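Local coordinates for protein pilin (Clostridioides difficile, PDB 6T8S) that is the major subunit of type IV pili, probably packing with many copies of itself to form the pilus fibre, at residues L31-Y34 with S35-K39; S97-L100 with L101-G105. All coordinates share one frame; numbering follows the deposited sequence. Where two conformers were deposited one is given.

Contact 1 of 2, residues L31-Y34 with S35-K39; sequences LSYY and SDTNK
Tyr34 and Tyr33, the two aromatic residues in the final turns of helix 9-37, lie beside the backbone of residues 37-39 as the chain leaves the helix. Both have CG anti to the backbone N (chi1 180° for Tyr33), which projects the rings outward with a slight lean toward the helix's C-terminal end. The Tyr33 ring meets two different groups. Over one face sits the methyl of Thr37, its CG2 4.1 Å from the ring centroid of Tyr33 in a CH-pi contact, offset toward the rim. At the ring's edge and in its plane lies the carbonyl oxygen of Lys39, with Tyr33 CE1 and Lys39 O 3.4 Å apart. The extended Lys39 chain crosses the same tyrosine further out, where its CE approaches the phenol oxygen.

The CD1-CE1 side of the Tyr34 ring lies against the backbone of Asn38 and Lys39. Its CA-H points at the Lys39 carbonyl, Tyr34 CA and Lys39 O being 3.5 Å apart. Tyr34 O accepts from Asn38 N at 2.8 Å, the last helical bond before Asn38 adopts positive phi.

Thr37 links Tyr33 to Lys39. Tyr33 O accepts from the N-H of Thr37 nearly along the C=O axis, and from Thr37 OG1, 2.9 Å away, from above the carbonyl plane. The same OG1 accepts from Lys39 N at 3.0 Å, forming an ST turn that fixes the hydroxyl between a donor and an acceptor and brings the Lys39 carbonyl to the edge of the Tyr33 ring.

The contact forms the exposed end of helix 9-37. Tyr33 also touches Pro41 and Tyr56 in neighbouring loops, Asp36 OD2 is hydrogen-bonded to Tyr56 OH, and Tyr34 rests on Asn140, just past strand 128-138.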
# COMPACT_ATOMS: atom_id res chain seq x y z
N LEU A 31 -6.92 11.67 -0.41
CA LEU A 31 -6.66 13.13 -0.55
C LEU A 31 -7.97 13.91 -0.35
O LEU A 31 -7.92 14.98 0.30
CB LEU A 31 -6.00 13.40 -1.90
CG LEU A 31 -4.51 13.09 -1.95
CD1 LEU A 31 -4.03 12.99 -3.38
CD2 LEU A 31 -3.71 14.13 -1.17
N SER A 32 -9.08 13.40 -0.90
CA SER A 32 -10.45 13.96 -0.72
C SER A 32 -10.81 14.02 0.77
O SER A 32 -11.14 15.12 1.28
CB SER A 32 -11.49 13.16 -1.46
OG SER A 32 -11.43 13.39 -2.86
N TYR A 33 -10.75 12.87 1.44
CA TYR A 33 -11.03 12.75 2.90
C TYR A 33 -10.18 13.79 3.64
O TYR A 33 -10.72 14.50 4.49
CB TYR A 33 -10.78 11.32 3.36
CG TYR A 33 -11.02 11.04 4.83
CD1 TYR A 33 -10.19 11.57 5.80
CD2 TYR A 33 -12.03 10.20 5.24
CE1 TYR A 33 -10.38 11.29 7.15
CE2 TYR A 33 -12.24 9.90 6.58
CZ TYR A 33 -11.40 10.44 7.54
OH TYR A 33 -11.58 10.18 8.87
N TYR A 34 -8.88 13.85 3.34
CA TYR A 34 -7.92 14.74 4.04
C TYR A 34 -8.34 16.20 3.84
O TYR A 34 -8.40 16.97 4.82
CB TYR A 34 -6.50 14.48 3.55
CG TYR A 34 -5.42 15.24 4.28
CD1 TYR A 34 -5.55 15.58 5.62
CD2 TYR A 34 -4.25 15.58 3.63
CE1 TYR A 34 -4.54 16.26 6.29
CE2 TYR A 34 -3.23 16.25 4.29
CZ TYR A 34 -3.38 16.59 5.62
OH TYR A 34 -2.37 17.26 6.26
N SER A 35 -8.67 16.56 2.60
CA SER A 35 -9.12 17.94 2.25
C SER A 35 -10.41 18.28 3.00
O SER A 35 -10.56 19.44 3.45
CB SER A 35 -9.29 18.12 0.77
OG SER A 35 -9.58 19.49 0.50
N ASP A 36 -11.32 17.33 3.17
CA ASP A 36 -12.68 17.59 3.72
C ASP A 36 -12.65 17.65 5.25
O ASP A 36 -13.44 18.41 5.82
CB ASP A 36 -13.71 16.54 3.29
CG ASP A 36 -13.98 16.49 1.79
OD1 ASP A 36 -13.44 17.36 1.05
OD2 ASP A 36 -14.72 15.57 1.37
N THR A 37 -11.80 16.84 5.91
CA THR A 37 -11.82 16.66 7.38
C THR A 37 -10.63 17.37 8.04
O THR A 37 -10.69 17.59 9.27
CB THR A 37 -11.78 15.17 7.75
OG1 THR A 37 -10.49 14.71 7.34
CG2 THR A 37 -12.89 14.37 7.11
N ASN A 38 -9.58 17.66 7.28
CA ASN A 38 -8.28 18.18 7.78
C ASN A 38 -7.59 17.11 8.64
O ASN A 38 -6.74 17.50 9.47
CB ASN A 38 -8.47 19.46 8.59
CG ASN A 38 -7.27 20.38 8.53
OD1 ASN A 38 -6.52 20.36 7.56
ND2 ASN A 38 -7.10 21.20 9.55
N LYS A 39 -7.92 15.83 8.47
CA LYS A 39 -7.20 14.74 9.17
C LYS A 39 -6.93 13.60 8.19
O LYS A 39 -7.75 13.37 7.28
CB LYS A 39 -7.93 14.33 10.45
CG LYS A 39 -9.26 13.61 10.29
CD LYS A 39 -9.95 13.39 11.63
CE LYS A 39 -11.11 12.42 11.56
NZ LYS A 39 -11.38 11.79 12.87

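Contact 2 of 2, residues S97-L100 with L101-G105; sequences SAKL and LSDIG
Lys99 and Asp103, one turn apart, are joined by a salt bridge in which Lys99 NZ lies 2.8 Å from Asp103 OD2, on the syn lone pair of that oxygen. The lysine chain runs extended to CE and then bends (chi4 60°), bringing the ammonium back to the carboxylate. A water bridges the pair: it donates to Asp103 OD1 at 2.7 Å and accepts weakly from Lys99 NZ. A second polar grip lies at Ala98 O, which receives both N and OG of Ser102 from opposite faces of its plane; the hydroxyl bond, Ser102 OG to Ala98 O, measures 3.0 Å.

Backbone bonds continue through Ile104 N on Leu100 O to Gly105 N on Leu101 O, after which the positive phi of Gly105 ends the helix. Leu100 and Ile104 lie side by side, their CD1 atoms 3.9 Å apart. Buried Leu100 reaches Val16 of helix 9-37 and Ile109 of strand 109-110, while Leu101 packs on Leu122 and Ile109.

Helix 94-104 thus carries polar residues (Lys99, Ser102, Asp103) and apolar ones (Leu100, Leu101, Ile104). Glu20 of helix 9-37 touches Lys99 and stands close to Asp103 OD2, so Lys99 may offset the mutual repulsion of two carboxylates where the helices meet.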
# COMPACT_ATOMS: atom_id res chain seq x y z
N SER A 97 9.09 -6.57 -8.21
CA SER A 97 9.63 -5.42 -7.45
C SER A 97 10.10 -4.33 -8.41
O SER A 97 9.79 -3.13 -8.18
CB SER A 97 10.74 -5.87 -6.52
OG SER A 97 10.21 -6.71 -5.52
N ALA A 98 10.83 -4.73 -9.46
CA ALA A 98 11.38 -3.83 -10.49
C ALA A 98 10.25 -3.05 -11.16
O ALA A 98 10.37 -1.82 -11.32
CB ALA A 98 12.19 -4.63 -11.49
N LYS A 99 9.16 -3.73 -11.52
CA LYS A 99 8.03 -3.05 -12.20
C LYS A 99 7.37 -2.06 -11.24
O LYS A 99 7.09 -0.90 -11.64
CB LYS A 99 6.99 -4.04 -12.72
CG LYS A 99 5.73 -3.36 -13.24
CD LYS A 99 4.83 -4.25 -14.05
CE LYS A 99 3.58 -3.53 -14.52
NZ LYS A 99 3.88 -2.35 -15.38
N LEU A 100 7.08 -2.50 -10.02
CA LEU A 100 6.40 -1.65 -9.01
C LEU A 100 7.22 -0.36 -8.83
O LEU A 100 6.64 0.75 -8.88
CB LEU A 100 6.23 -2.48 -7.73
CG LEU A 100 5.27 -1.94 -6.69
CD1 LEU A 100 3.83 -1.94 -7.20
CD2 LEU A 100 5.38 -2.78 -5.42
N LEU A 101 8.54 -0.48 -8.69
CA LEU A 101 9.43 0.69 -8.47
C LEU A 101 9.51 1.56 -9.72
O LEU A 101 9.52 2.79 -9.59
CB LEU A 101 10.81 0.19 -8.03
CG LEU A 101 10.90 -0.20 -6.57
CD1 LEU A 101 12.13 -1.06 -6.31
CD2 LEU A 101 10.92 1.04 -5.69
N SER A 102 9.58 0.95 -10.91
CA SER A 102 9.61 1.71 -12.19
C SER A 102 8.35 2.56 -12.31
O SER A 102 8.42 3.67 -12.84
CB SER A 102 9.76 0.80 -13.37
OG SER A 102 11.05 0.25 -13.41
N ASP A 103 7.22 2.04 -11.83
CA ASP A 103 5.90 2.68 -12.06
C ASP A 103 5.62 3.74 -11.00
O ASP A 103 5.04 4.78 -11.36
CB ASP A 103 4.80 1.62 -12.19
CG ASP A 103 4.87 0.81 -13.47
OD1 ASP A 103 5.44 1.33 -14.47
OD2 ASP A 103 4.36 -0.33 -13.46
N ILE A 104 5.98 3.49 -9.74
CA ILE A 104 5.64 4.36 -8.58
C ILE A 104 6.82 5.31 -8.27
O ILE A 104 6.54 6.42 -7.78
CB ILE A 104 5.20 3.48 -7.39
CG1 ILE A 104 3.83 2.86 -7.68
CG2 ILE A 104 5.22 4.23 -6.06
CD1 ILE A 104 3.37 1.86 -6.65
N GLY A 105 8.05 4.86 -8.50
CA GLY A 105 9.27 5.65 -8.26
C GLY A 105 9.76 5.51 -6.83
O GLY A 105 9.24 4.67 -6.09
O HOH W 1 6.72 -0.54 -15.95

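Both contacts are the closing turns of a helix followed by a residue of positive phi, but the helices differ in place and chemistry. Contact 1 ends the long helix 9-37 at the surface, about 19 Å from the centre of the chain, and has no buried residue; aromatic rings and the ST turn of Thr37 settle the chain's exit. Contact 2, on helix 94-104 and about 13 Å from that centre, is partly buried, pairing a salt bridge with apolar residues that face the fold. The contacts do not touch: their centres are about 27 Å apart and their nearest atoms about 13 Å, yet contact 2 packs on residues in the N-terminal half of the same helix 9-37.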